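Local coordinates for protein 4-hydroxy-tetrahydrodipicolinate synthase (PDB 6T3T) that probably catalyses the condensation of pyruvate with (S)-aspartate-beta-semialdehyde to 4-hydroxy-tetrahydrodipicolinate in lysine biosynthesis, working as a homotetramer, at residues 128-133 and 156-161; 114-119 and 149-154. All coordinates share one frame; numbering follows the deposited sequence.

Interaction 1: 128-133 and 156-161; sequences LPILLY and KNIVGI. With SO4 (sulfate ion), chain E.
Asn157 holds CG between its backbone N and carbonyl carbon (chi1 54°), which swings the amide across to the carbonyl of Leu128. ND2 donates to Leu128 O at 3.2 Å, with the acceptor close to the amide plane. The same ND2 also donates to Ala123 O of helix 112-125, so two carbonyls fix the rotation of the amide. Ile130 runs alongside, its CD1 3.6 Å from Asn157 ND2.

From here the two strands pair in parallel. Ile130 N binds Asn157 O at 2.7 Å and Ile130 O takes the N-H of Val159, after which Leu132 N reaches Gly160 O at 3.0 Å. Between the last two bonds the pairing slips: Val159 and Gly160 depart from regular strand torsions, and Leu131 CD2 packs 3.8 Å from Gly160 CA.

On the opposite face of the sheet, Ile130, Leu132, Ile158 and Ile161 form an apolar layer. Leu132 keeps CG anti to its carbonyl carbon (chi1 -58°), and CG meets Ile158 CG2 at 3.8 Å while its CB lies against Ile161 CG1. Helices 112-125 and 145-154 pack on this layer.

Tyr133, the predicted proton donor/acceptor, turns its ring edge to a sulfate, probably from the crystallisation liquor; any bond from its hydroxyl is weak, whereas Thr44 OG1 and Thr45 N hydrogen-bond the ion. The side chain of Tyr133 lies close to that of Lys162, the predicted Schiff-base lysine. These are neighbouring strands of a TIM barrel, whose C-terminal ends carry the predicted catalytic residues, as in the DapA family.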
loop_
_atom_site.group_PDB
_atom_site.type_symbol
_atom_site.label_atom_id
_atom_site.label_comp_id
_atom_site.label_asym_id
_atom_site.label_seq_id
_atom_site.Cartn_x
_atom_site.Cartn_y
_atom_site.Cartn_z
ATOM N N LEU A 128 10.773 25.047 25.773
ATOM C CA LEU A 128 9.373 25.003 25.372
ATOM C C LEU A 128 8.831 23.569 25.407
ATOM O O LEU A 128 9.559 22.611 25.096
ATOM C CB LEU A 128 9.211 25.580 23.964
ATOM C CG LEU A 128 9.369 27.098 23.845
ATOM C CD1 LEU A 128 9.223 27.508 22.393
ATOM C CD2 LEU A 128 8.352 27.813 24.714
ATOM N N PRO A 129 7.566 23.385 25.777
ATOM C CA PRO A 129 6.908 22.095 25.518
ATOM C C PRO A 129 6.847 21.836 24.022
ATOM O O PRO A 129 6.722 22.765 23.223
ATOM C CB PRO A 129 5.503 22.280 26.106
ATOM C CG PRO A 129 5.652 23.429 27.081
ATOM C CD PRO A 129 6.659 24.337 26.446
ATOM N N ILE A 130 6.896 20.551 23.651
ATOM C CA ILE A 130 6.958 20.125 22.257
ATOM C C ILE A 130 5.835 19.137 21.959
ATOM O O ILE A 130 5.588 18.220 22.745
ATOM C CB ILE A 130 8.317 19.492 21.937
ATOM C CG1 ILE A 130 9.342 20.609 21.676
ATOM C CG2 ILE A 130 8.204 18.549 20.740
ATOM C CD1 ILE A 130 10.735 20.206 21.968
ATOM N N LEU A 131 5.132 19.348 20.851
ATOM C CA LEU A 131 4.240 18.342 20.279
ATOM C C LEU A 131 4.920 17.751 19.049
ATOM O O LEU A 131 5.323 18.493 18.148
ATOM C CB LEU A 131 2.881 18.949 19.910
ATOM C CG LEU A 131 1.939 19.475 21.004
ATOM C CD1 LEU A 131 0.838 20.312 20.362
ATOM C CD2 LEU A 131 1.294 18.339 21.811
ATOM N N LEU A 132 5.090 16.433 19.035
ATOM C CA LEU A 132 5.523 15.734 17.837
ATOM C C LEU A 132 4.390 15.732 16.825
ATOM O O LEU A 132 3.222 15.948 17.163
ATOM C CB LEU A 132 5.922 14.284 18.154
ATOM C CG LEU A 132 7.032 14.032 19.188
ATOM C CD1 LEU A 132 7.292 12.535 19.369
ATOM C CD2 LEU A 132 8.338 14.795 18.815
ATOM N N TYR A 133 4.728 15.474 15.565
ATOM C CA TYR A 133 3.699 15.467 14.536
ATOM C C TYR A 133 4.015 14.358 13.539
ATOM O O TYR A 133 4.954 14.471 12.752
ATOM C CB TYR A 133 3.595 16.842 13.892
ATOM C CG TYR A 133 2.630 17.027 12.744
ATOM C CD1 TYR A 133 1.617 16.119 12.475
ATOM C CD2 TYR A 133 2.731 18.151 11.945
ATOM C CE1 TYR A 133 0.754 16.311 11.414
ATOM C CE2 TYR A 133 1.873 18.367 10.897
ATOM C CZ TYR A 133 0.892 17.453 10.627
ATOM O OH TYR A 133 0.069 17.710 9.564
ATOM N N LYS A 156 11.827 15.366 28.758
ATOM C CA LYS A 156 10.655 15.678 29.552
ATOM C C LYS A 156 9.790 16.788 28.952
ATOM O O LYS A 156 8.629 16.932 29.356
ATOM C CB LYS A 156 11.127 15.967 30.982
ATOM C CG LYS A 156 10.270 16.858 31.805
ATOM C CD LYS A 156 11.160 17.633 32.757
ATOM C CE LYS A 156 11.448 19.000 32.210
ATOM N NZ LYS A 156 12.323 19.727 33.156
ATOM N N ASN A 157 10.321 17.609 28.044
ATOM C CA ASN A 157 9.505 18.633 27.395
ATOM C C ASN A 157 8.774 18.143 26.126
ATOM O O ASN A 157 8.076 18.935 25.473
ATOM C CB ASN A 157 10.332 19.876 27.052
ATOM C CG ASN A 157 11.561 19.552 26.224
ATOM O OD1 ASN A 157 12.150 18.480 26.352
ATOM N ND2 ASN A 157 11.935 20.470 25.365
ATOM N N ILE A 158 8.864 16.868 25.775
ATOM C CA ILE A 158 8.020 16.309 24.718
ATOM C C ILE A 158 6.736 15.787 25.374
ATOM O O ILE A 158 6.729 14.712 25.971
ATOM C CB ILE A 158 8.754 15.205 23.940
ATOM C CG1 ILE A 158 10.036 15.792 23.309
ATOM C CG2 ILE A 158 7.805 14.553 22.910
ATOM C CD1 ILE A 158 10.860 14.792 22.543
ATOM N N VAL A 159 5.631 16.513 25.195
ATOM C CA VAL A 159 4.435 16.371 26.016
ATOM C C VAL A 159 3.265 15.764 25.257
ATOM O O VAL A 159 2.205 15.562 25.853
ATOM C CB VAL A 159 4.008 17.723 26.627
ATOM C CG1 VAL A 159 5.029 18.195 27.671
ATOM C CG2 VAL A 159 3.842 18.789 25.548
ATOM N N GLY A 160 3.394 15.517 23.958
ATOM C CA GLY A 160 2.282 14.950 23.220
ATOM C C GLY A 160 2.640 14.792 21.760
ATOM O O GLY A 160 3.768 15.061 21.343
ATOM N N ILE A 161 1.644 14.398 20.977
ATOM C CA ILE A 161 1.830 14.134 19.562
ATOM C C ILE A 161 0.529 14.472 18.842
ATOM O O ILE A 161 -0.564 14.160 19.318
ATOM C CB ILE A 161 2.252 12.664 19.325
ATOM C CG1 ILE A 161 2.504 12.399 17.830
ATOM C CG2 ILE A 161 1.226 11.654 19.935
ATOM C CD1 ILE A 161 3.264 11.091 17.617
HETATM S S SO4 E . -0.858 21.380 10.132
HETATM O O1 SO4 E . -1.338 22.630 9.534
HETATM O O2 SO4 E . -0.548 21.525 11.547
HETATM O O3 SO4 E . 0.410 21.003 9.519
HETATM O O4 SO4 E . -1.901 20.380 9.956
#

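Interaction 2: 114-119 and 149-154; sequences GLFRHF and KRLVEK
Phe116 and Arg150 meet flat on flat: the guanidinium lies over one face of the phenyl ring, the two planes 20° apart and their centres separated by 4.1 Å. The stack is also a cation-pi contact, with Arg150 CZ over the ring face. It is offset, so that NH2 sits toward the rim of the ring, 3.5 Å from Phe116 CD2. Phe116 reaches across because its CG is anti to the backbone N (chi1 177°), while the arginine chain bends at chi3 to lay its flat end over the ring. Glu113, one turn back on the helix of Phe116, forms a salt bridge with Arg150 NH2 and would be expected to balance part of the charge; it also pairs with Arg117. At the ring edge, Lys154 brings its CE methylene up to Phe116 CZ at 3.9 Å, its chain crossing the phenyl at about a right angle.

Helices 112-125 and 145-154 belong to the outer layer of the TIM barrel, and here they run side by side in roughly the same direction; the axes of the two segments approach to 10.0 Å at an angle of 31°. On the barrel side Leu151 lies between the two helices. It slides past Phe116 in the reverse direction, CD2 coming 3.4 Å from Phe116 CD1 and 3.3 Å from Phe116 O, which is tight. That carbonyl also accepts a hydrogen bond from Ser120 OG. The other methyl, Leu151 CD1, presses on Phe119, 3.6 Å from its CB, the two side chains crossing obliquely. Arg150 and Lys154, by contrast, lie toward the solvent side of the helix pair.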
loop_
_atom_site.group_PDB
_atom_site.type_symbol
_atom_site.label_atom_id
_atom_site.label_comp_id
_atom_site.label_asym_id
_atom_site.label_seq_id
_atom_site.Cartn_x
_atom_site.Cartn_y
_atom_site.Cartn_z
ATOM N N GLY A 114 17.541 8.045 13.509
ATOM C CA GLY A 114 17.612 9.415 13.042
ATOM C C GLY A 114 16.505 10.285 13.609
ATOM O O GLY A 114 16.728 11.446 13.941
ATOM N N LEU A 115 15.281 9.755 13.673
ATOM C CA LEU A 115 14.178 10.518 14.251
ATOM C C LEU A 115 14.410 10.796 15.734
ATOM O O LEU A 115 14.176 11.913 16.216
ATOM C CB LEU A 115 12.867 9.763 14.041
ATOM C CG LEU A 115 12.378 9.788 12.596
ATOM C CD1 LEU A 115 11.113 8.978 12.438
ATOM C CD2 LEU A 115 12.172 11.201 12.119
ATOM N N PHE A 116 14.882 9.791 16.461
ATOM C CA PHE A 116 15.197 9.956 17.874
ATOM C C PHE A 116 16.259 11.036 18.088
ATOM O O PHE A 116 16.093 11.923 18.934
ATOM C CB PHE A 116 15.652 8.616 18.468
ATOM C CG PHE A 116 16.059 8.720 19.905
ATOM C CD1 PHE A 116 15.102 8.713 20.913
ATOM C CD2 PHE A 116 17.389 8.876 20.256
ATOM C CE1 PHE A 116 15.474 8.837 22.243
ATOM C CE2 PHE A 116 17.756 8.994 21.589
ATOM C CZ PHE A 116 16.799 8.974 22.578
ATOM N N ARG A 117 17.358 10.985 17.327
ATOM C CA ARG A 117 18.380 12.030 17.442
ATOM C C ARG A 117 17.852 13.393 17.013
ATOM O O ARG A 117 18.204 14.413 17.614
ATOM C CB ARG A 117 19.602 11.670 16.613
ATOM C CG ARG A 117 20.322 10.435 17.097
ATOM C CD ARG A 117 21.505 10.127 16.211
ATOM N NE ARG A 117 22.038 8.787 16.475
ATOM C CZ ARG A 117 22.948 8.522 17.400
ATOM N NH1 ARG A 117 23.438 9.507 18.142
ATOM N NH2 ARG A 117 23.369 7.281 17.588
ATOM N N HIS A 118 17.026 13.437 15.960
ATOM C CA HIS A 118 16.490 14.707 15.479
ATOM C C HIS A 118 15.636 15.369 16.556
ATOM O O HIS A 118 15.859 16.526 16.937
ATOM C CB HIS A 118 15.670 14.467 14.211
ATOM C CG HIS A 118 14.890 15.648 13.732
ATOM N ND1 HIS A 118 15.437 16.616 12.916
ATOM C CD2 HIS A 118 13.588 15.989 13.903
ATOM C CE1 HIS A 118 14.508 17.507 12.615
ATOM N NE2 HIS A 118 13.376 17.145 13.195
ATOM N N PHE A 119 14.637 14.649 17.045
ATOM C CA PHE A 119 13.735 15.243 18.024
ATOM C C PHE A 119 14.445 15.474 19.359
ATOM O O PHE A 119 14.246 16.523 19.987
ATOM C CB PHE A 119 12.482 14.373 18.190
ATOM C CG PHE A 119 11.517 14.440 16.998
ATOM C CD1 PHE A 119 10.875 15.628 16.672
ATOM C CD2 PHE A 119 11.239 13.314 16.233
ATOM C CE1 PHE A 119 9.988 15.701 15.593
ATOM C CE2 PHE A 119 10.338 13.379 15.138
ATOM C CZ PHE A 119 9.739 14.586 14.816
ATOM N N LYS A 149 8.126 6.518 22.540
ATOM C CA LYS A 149 8.322 6.167 23.943
ATOM C C LYS A 149 9.715 6.564 24.420
ATOM O O LYS A 149 9.861 7.204 25.468
ATOM C CB LYS A 149 8.099 4.668 24.158
ATOM C CG LYS A 149 8.124 4.261 25.638
ATOM C CD LYS A 149 7.792 2.771 25.827
ATOM C CE LYS A 149 9.035 1.926 25.979
ATOM N NZ LYS A 149 8.729 0.599 26.603
ATOM N N ARG A 150 10.748 6.243 23.628
ATOM C CA ARG A 150 12.123 6.606 23.992
ATOM C C ARG A 150 12.291 8.116 24.070
ATOM O O ARG A 150 12.968 8.636 24.967
ATOM C CB ARG A 150 13.126 6.044 22.969
ATOM C CG ARG A 150 13.321 4.526 22.970
ATOM C CD ARG A 150 14.096 4.034 21.715
ATOM N NE ARG A 150 15.436 4.639 21.641
ATOM C CZ ARG A 150 16.160 4.776 20.530
ATOM N NH1 ARG A 150 15.692 4.356 19.350
ATOM N NH2 ARG A 150 17.363 5.346 20.602
ATOM N N LEU A 151 11.700 8.833 23.117
ATOM C CA LEU A 151 11.799 10.288 23.108
ATOM C C LEU A 151 11.230 10.881 24.398
ATOM O O LEU A 151 11.754 11.866 24.921
ATOM C CB LEU A 151 11.102 10.860 21.863
ATOM C CG LEU A 151 11.859 10.786 20.517
ATOM C CD1 LEU A 151 11.009 11.258 19.324
ATOM C CD2 LEU A 151 13.219 11.560 20.551
ATOM N N VAL A 152 10.136 10.315 24.903
ATOM C CA VAL A 152 9.513 10.850 26.105
ATOM C C VAL A 152 10.297 10.455 27.349
ATOM O O VAL A 152 10.417 11.250 28.290
ATOM C CB VAL A 152 8.046 10.407 26.162
ATOM C CG1 VAL A 152 7.395 10.789 27.509
ATOM C CG2 VAL A 152 7.312 11.030 24.990
ATOM N N GLU A 153 10.847 9.235 27.370
ATOM C CA GLU A 153 11.727 8.845 28.469
ATOM C C GLU A 153 12.872 9.836 28.629
ATOM O O GLU A 153 13.229 10.203 29.754
ATOM C CB GLU A 153 12.284 7.436 28.249
ATOM C CG GLU A 153 11.301 6.293 28.522
ATOM C CD GLU A 153 11.810 4.957 27.984
ATOM O OE1 GLU A 153 12.901 4.944 27.375
ATOM O OE2 GLU A 153 11.133 3.921 28.155
ATOM N N LYS A 154 13.426 10.325 27.518
ATOM C CA LYS A 154 14.663 11.097 27.566
ATOM C C LYS A 154 14.465 12.600 27.443
ATOM O O LYS A 154 15.399 13.349 27.724
ATOM C CB LYS A 154 15.591 10.641 26.436
ATOM C CG LYS A 154 17.078 10.607 26.809
ATOM C CD LYS A 154 17.465 9.229 27.373
ATOM C CE LYS A 154 17.327 8.141 26.324
ATOM N NZ LYS A 154 16.916 6.841 26.934
#

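How the interactions relate
From the N terminus, the chain first passes through 114-119 in helix 112-125, then 128-133 in the strand that follows it, then 149-154 in helix 145-154, and last 156-161 in the next strand. Interaction 2 closes a loop of 29 residues when the second helix settles beside the first; interaction 1 closes one of 22 when the second strand joins its neighbour. Their segments alternate, so the loops cross rather than nest, as expected for two successive helix-strand units of the barrel. The contacts meet directly: Leu132 CD2 lies 3.4 Å from Phe119 CD1, and Ile158 CD1 packs near Leu151 O, tying wall to helical layer.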